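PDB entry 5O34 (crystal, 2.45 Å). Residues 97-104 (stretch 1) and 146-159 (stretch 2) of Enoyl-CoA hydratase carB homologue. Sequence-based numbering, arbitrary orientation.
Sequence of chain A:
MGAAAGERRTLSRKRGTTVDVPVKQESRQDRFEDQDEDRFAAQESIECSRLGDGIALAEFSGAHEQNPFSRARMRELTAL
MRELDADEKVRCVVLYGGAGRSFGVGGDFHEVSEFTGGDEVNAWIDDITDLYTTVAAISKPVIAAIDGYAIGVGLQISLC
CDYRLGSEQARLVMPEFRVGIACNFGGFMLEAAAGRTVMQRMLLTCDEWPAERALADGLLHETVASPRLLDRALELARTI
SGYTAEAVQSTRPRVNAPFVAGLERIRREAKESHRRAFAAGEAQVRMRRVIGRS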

# COMPACT_ATOMS: atom_id res chain seq x y z
N GLY A 97 -22.89 -11.11 9.03
CA GLY A 97 -24.04 -10.21 8.92
C GLY A 97 -25.39 -10.90 8.89
O GLY A 97 -26.40 -10.30 9.29
N GLY A 98 -25.42 -12.14 8.40
CA GLY A 98 -26.63 -12.93 8.26
C GLY A 98 -26.85 -13.41 6.84
O GLY A 98 -25.93 -13.34 6.02
N ALA A 99 -28.07 -13.89 6.53
CA ALA A 99 -28.41 -14.39 5.19
C ALA A 99 -28.95 -13.27 4.30
O ALA A 99 -30.04 -12.74 4.56
CB ALA A 99 -29.41 -15.53 5.28
N GLY A 100 -28.15 -12.90 3.29
CA GLY A 100 -28.45 -11.85 2.31
C GLY A 100 -28.71 -10.48 2.91
O GLY A 100 -29.40 -9.65 2.30
N ARG A 101 -28.18 -10.25 4.11
CA ARG A 101 -28.33 -9.03 4.89
C ARG A 101 -27.05 -8.23 4.90
O ARG A 101 -25.96 -8.78 4.71
CB ARG A 101 -28.72 -9.36 6.33
CG ARG A 101 -30.17 -9.75 6.50
CD ARG A 101 -30.34 -10.46 7.80
NE ARG A 101 -30.91 -9.59 8.84
CZ ARG A 101 -30.22 -9.02 9.82
NH1 ARG A 101 -28.90 -9.19 9.91
NH2 ARG A 101 -30.83 -8.27 10.72
N SER A 102 -27.20 -6.92 5.15
CA SER A 102 -26.10 -5.97 5.23
C SER A 102 -25.21 -6.26 6.42
O SER A 102 -25.70 -6.69 7.46
CB SER A 102 -26.65 -4.54 5.31
OG SER A 102 -27.54 -4.27 4.24
N PHE A 103 -23.90 -6.05 6.26
CA PHE A 103 -22.89 -6.26 7.30
C PHE A 103 -22.96 -5.12 8.33
O PHE A 103 -22.86 -3.95 7.96
CB PHE A 103 -21.49 -6.38 6.68
CG PHE A 103 -20.42 -6.90 7.61
CD1 PHE A 103 -20.23 -8.27 7.78
CD2 PHE A 103 -19.61 -6.03 8.32
CE1 PHE A 103 -19.24 -8.75 8.64
CE2 PHE A 103 -18.63 -6.50 9.20
CZ PHE A 103 -18.44 -7.86 9.35
N GLY A 104 -23.17 -5.48 9.59
CA GLY A 104 -23.27 -4.53 10.71
C GLY A 104 -24.66 -3.96 10.90
O GLY A 104 -24.89 -2.77 10.64
N ILE A 146 -19.36 -11.34 4.36
CA ILE A 146 -20.23 -10.32 3.77
C ILE A 146 -21.13 -10.91 2.65
O ILE A 146 -20.61 -11.42 1.65
CB ILE A 146 -19.36 -9.10 3.33
CG1 ILE A 146 -18.36 -8.70 4.45
CG2 ILE A 146 -20.22 -7.91 2.91
CD1 ILE A 146 -17.23 -7.68 4.09
N ASP A 147 -22.46 -10.88 2.85
CA ASP A 147 -23.46 -11.40 1.90
C ASP A 147 -24.29 -10.30 1.27
O ASP A 147 -25.17 -10.57 0.45
CB ASP A 147 -24.40 -12.43 2.57
CG ASP A 147 -24.92 -13.54 1.64
OD1 ASP A 147 -24.94 -13.34 0.40
OD2 ASP A 147 -25.30 -14.60 2.16
N GLY A 148 -24.02 -9.06 1.65
CA GLY A 148 -24.75 -7.93 1.11
C GLY A 148 -23.95 -6.66 1.18
O GLY A 148 -22.72 -6.68 1.05
N TYR A 149 -24.64 -5.56 1.38
CA TYR A 149 -24.04 -4.25 1.51
C TYR A 149 -23.17 -4.12 2.77
O TYR A 149 -23.54 -4.59 3.85
CB TYR A 149 -25.13 -3.19 1.52
CG TYR A 149 -25.57 -2.71 0.16
CD1 TYR A 149 -26.59 -3.36 -0.54
CD2 TYR A 149 -25.03 -1.55 -0.40
CE1 TYR A 149 -27.03 -2.88 -1.77
CE2 TYR A 149 -25.48 -1.06 -1.62
CZ TYR A 149 -26.48 -1.73 -2.31
OH TYR A 149 -26.91 -1.25 -3.53
N ALA A 150 -22.00 -3.47 2.62
CA ALA A 150 -21.05 -3.12 3.67
C ALA A 150 -20.78 -1.63 3.39
O ALA A 150 -20.06 -1.29 2.46
CB ALA A 150 -19.78 -3.95 3.56
N ILE A 151 -21.48 -0.77 4.13
CA ILE A 151 -21.48 0.69 4.00
C ILE A 151 -20.90 1.36 5.27
O ILE A 151 -21.13 0.86 6.37
CB ILE A 151 -22.93 1.18 3.70
CG1 ILE A 151 -23.57 0.44 2.50
CG2 ILE A 151 -23.02 2.70 3.52
CD1 ILE A 151 -25.13 0.61 2.41
N GLY A 152 -20.20 2.49 5.09
CA GLY A 152 -19.62 3.31 6.15
C GLY A 152 -18.98 2.55 7.29
O GLY A 152 -17.97 1.86 7.10
N VAL A 153 -19.61 2.64 8.49
CA VAL A 153 -19.17 1.99 9.73
C VAL A 153 -19.14 0.46 9.58
O VAL A 153 -18.23 -0.19 10.10
CB VAL A 153 -19.99 2.48 10.97
CG1 VAL A 153 -19.64 1.69 12.24
CG2 VAL A 153 -19.77 3.97 11.21
N GLY A 154 -20.11 -0.08 8.82
CA GLY A 154 -20.20 -1.50 8.52
C GLY A 154 -18.96 -1.99 7.79
O GLY A 154 -18.32 -2.95 8.22
N LEU A 155 -18.60 -1.27 6.71
CA LEU A 155 -17.38 -1.54 5.94
C LEU A 155 -16.12 -1.34 6.81
O LEU A 155 -15.21 -2.17 6.76
CB LEU A 155 -17.33 -0.66 4.66
CG LEU A 155 -16.13 -0.80 3.71
CD1 LEU A 155 -15.81 -2.26 3.37
CD2 LEU A 155 -16.35 0.02 2.46
N GLN A 156 -16.10 -0.28 7.64
CA GLN A 156 -14.98 0.03 8.55
C GLN A 156 -14.66 -1.10 9.54
O GLN A 156 -13.49 -1.41 9.75
CB GLN A 156 -15.21 1.36 9.26
CG GLN A 156 -14.91 2.57 8.37
CD GLN A 156 -15.53 3.88 8.80
OE1 GLN A 156 -15.94 4.69 7.97
NE2 GLN A 156 -15.58 4.13 10.11
N ILE A 157 -15.70 -1.77 10.08
CA ILE A 157 -15.54 -2.92 10.99
C ILE A 157 -14.86 -4.07 10.24
O ILE A 157 -13.89 -4.65 10.75
CB ILE A 157 -16.90 -3.35 11.64
CG1 ILE A 157 -17.44 -2.23 12.56
CG2 ILE A 157 -16.76 -4.68 12.43
CD1 ILE A 157 -18.97 -2.27 12.85
N SER A 158 -15.32 -4.36 9.00
CA SER A 158 -14.76 -5.42 8.16
C SER A 158 -13.28 -5.16 7.84
O SER A 158 -12.47 -6.09 7.88
CB SER A 158 -15.59 -5.62 6.89
OG SER A 158 -15.23 -4.75 5.83
N LEU A 159 -12.92 -3.87 7.62
CA LEU A 159 -11.53 -3.46 7.35
C LEU A 159 -10.56 -3.62 8.56
O LEU A 159 -9.36 -3.42 8.41
CB LEU A 159 -11.47 -2.03 6.78
CG LEU A 159 -12.19 -1.78 5.44
CD1 LEU A 159 -12.33 -0.31 5.16
CD2 LEU A 159 -11.52 -2.50 4.27

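Phe 103 dominates this contact. It has 138 Å² covered by the other stretch, more than twice the 57 Å² of Asp 147, which comes next; Tyr 149, with 45 Å², follows as the backbone partner of Phe 103. The two stretches together bury 490 Å², and although they belong to one chain, no touching pair lies closer than 43 residues in sequence, so the contact is a tertiary one.

The anchor is a single hydrogen bond between backbones. Phe 103 N donates to Tyr 149 O at 2.8 Å with an N-H...O angle of 156°, short and close enough to linear to count as a good bond. The same carbonyl is approached from the preceding residue: Ser 102 CA lies 3.2 Å from Tyr 149 O, with an angle of 122° at the hydrogen, which fits a supplementary CA-H...O contact. One acceptor thus receives two neighbouring groups of stretch 1. The pairing also appears in the CA positions, with Ser 102 CA 4.6 Å from Tyr 149 CA and Phe 103 CA 5.1 Å from Ala 150 CA. Residue numbers rise together along both stretches in these pairs, although stretch 1 forms no regular strand here. The side chain of Tyr 149 contributes mainly near its root: its CB is 3.8 Å from Ser 102 OG, while its end leads away and the hydroxyl is hydrogen-bonded elsewhere in the structure.

With its backbone held, Phe 103 points its CA-to-CB bond toward stretch 2, and a t rotamer (chi1 -167°) carries the ring between Ile 146 and the helix. Phe 103 CD1 packs 3.8 Å from Ile 146 CG1, and Phe 103 CB sits 4.3 Å from Ala 150 CB. On the helical side, Phe 103 CE2 is 4.2 Å from Ile 157 CG2 and 3.9 Å from Ser 158 CB. Gly 154 O and Ile 157 CG2 both lie at the ring edge, near its plane; the closest approach of the ring is Phe 103 CD2 to Gly 154 O, 3.3 Å, which brings a polarized aromatic C-H edge up to a carbonyl oxygen.

Gly 154 also lies close to the backbone of Phe 103, and here the lack of a side chain matters. An ideal CB built on it would point toward stretch 1 and fall 2.6 Å from Phe 103 O, a clash. The absence of a side chain therefore lets the helix backbone come up against Phe 103 O.

Asp 147 covers the other end of the contact. Its CA-to-CB bond also points toward stretch 1, and its CB is 3.9 Å from Gly 98 O. Asp 147 OD2 approaches Gly 100 N at 3.5 Å, a polar proximity rather than a hydrogen bond, whereas its OD1 is satisfied elsewhere in the structure. Next to it, Gly 148 N stands 3.6 Å from Arg 101 O; an ideal CB on Gly 148 would be tight against that oxygen, at 3.0 Å.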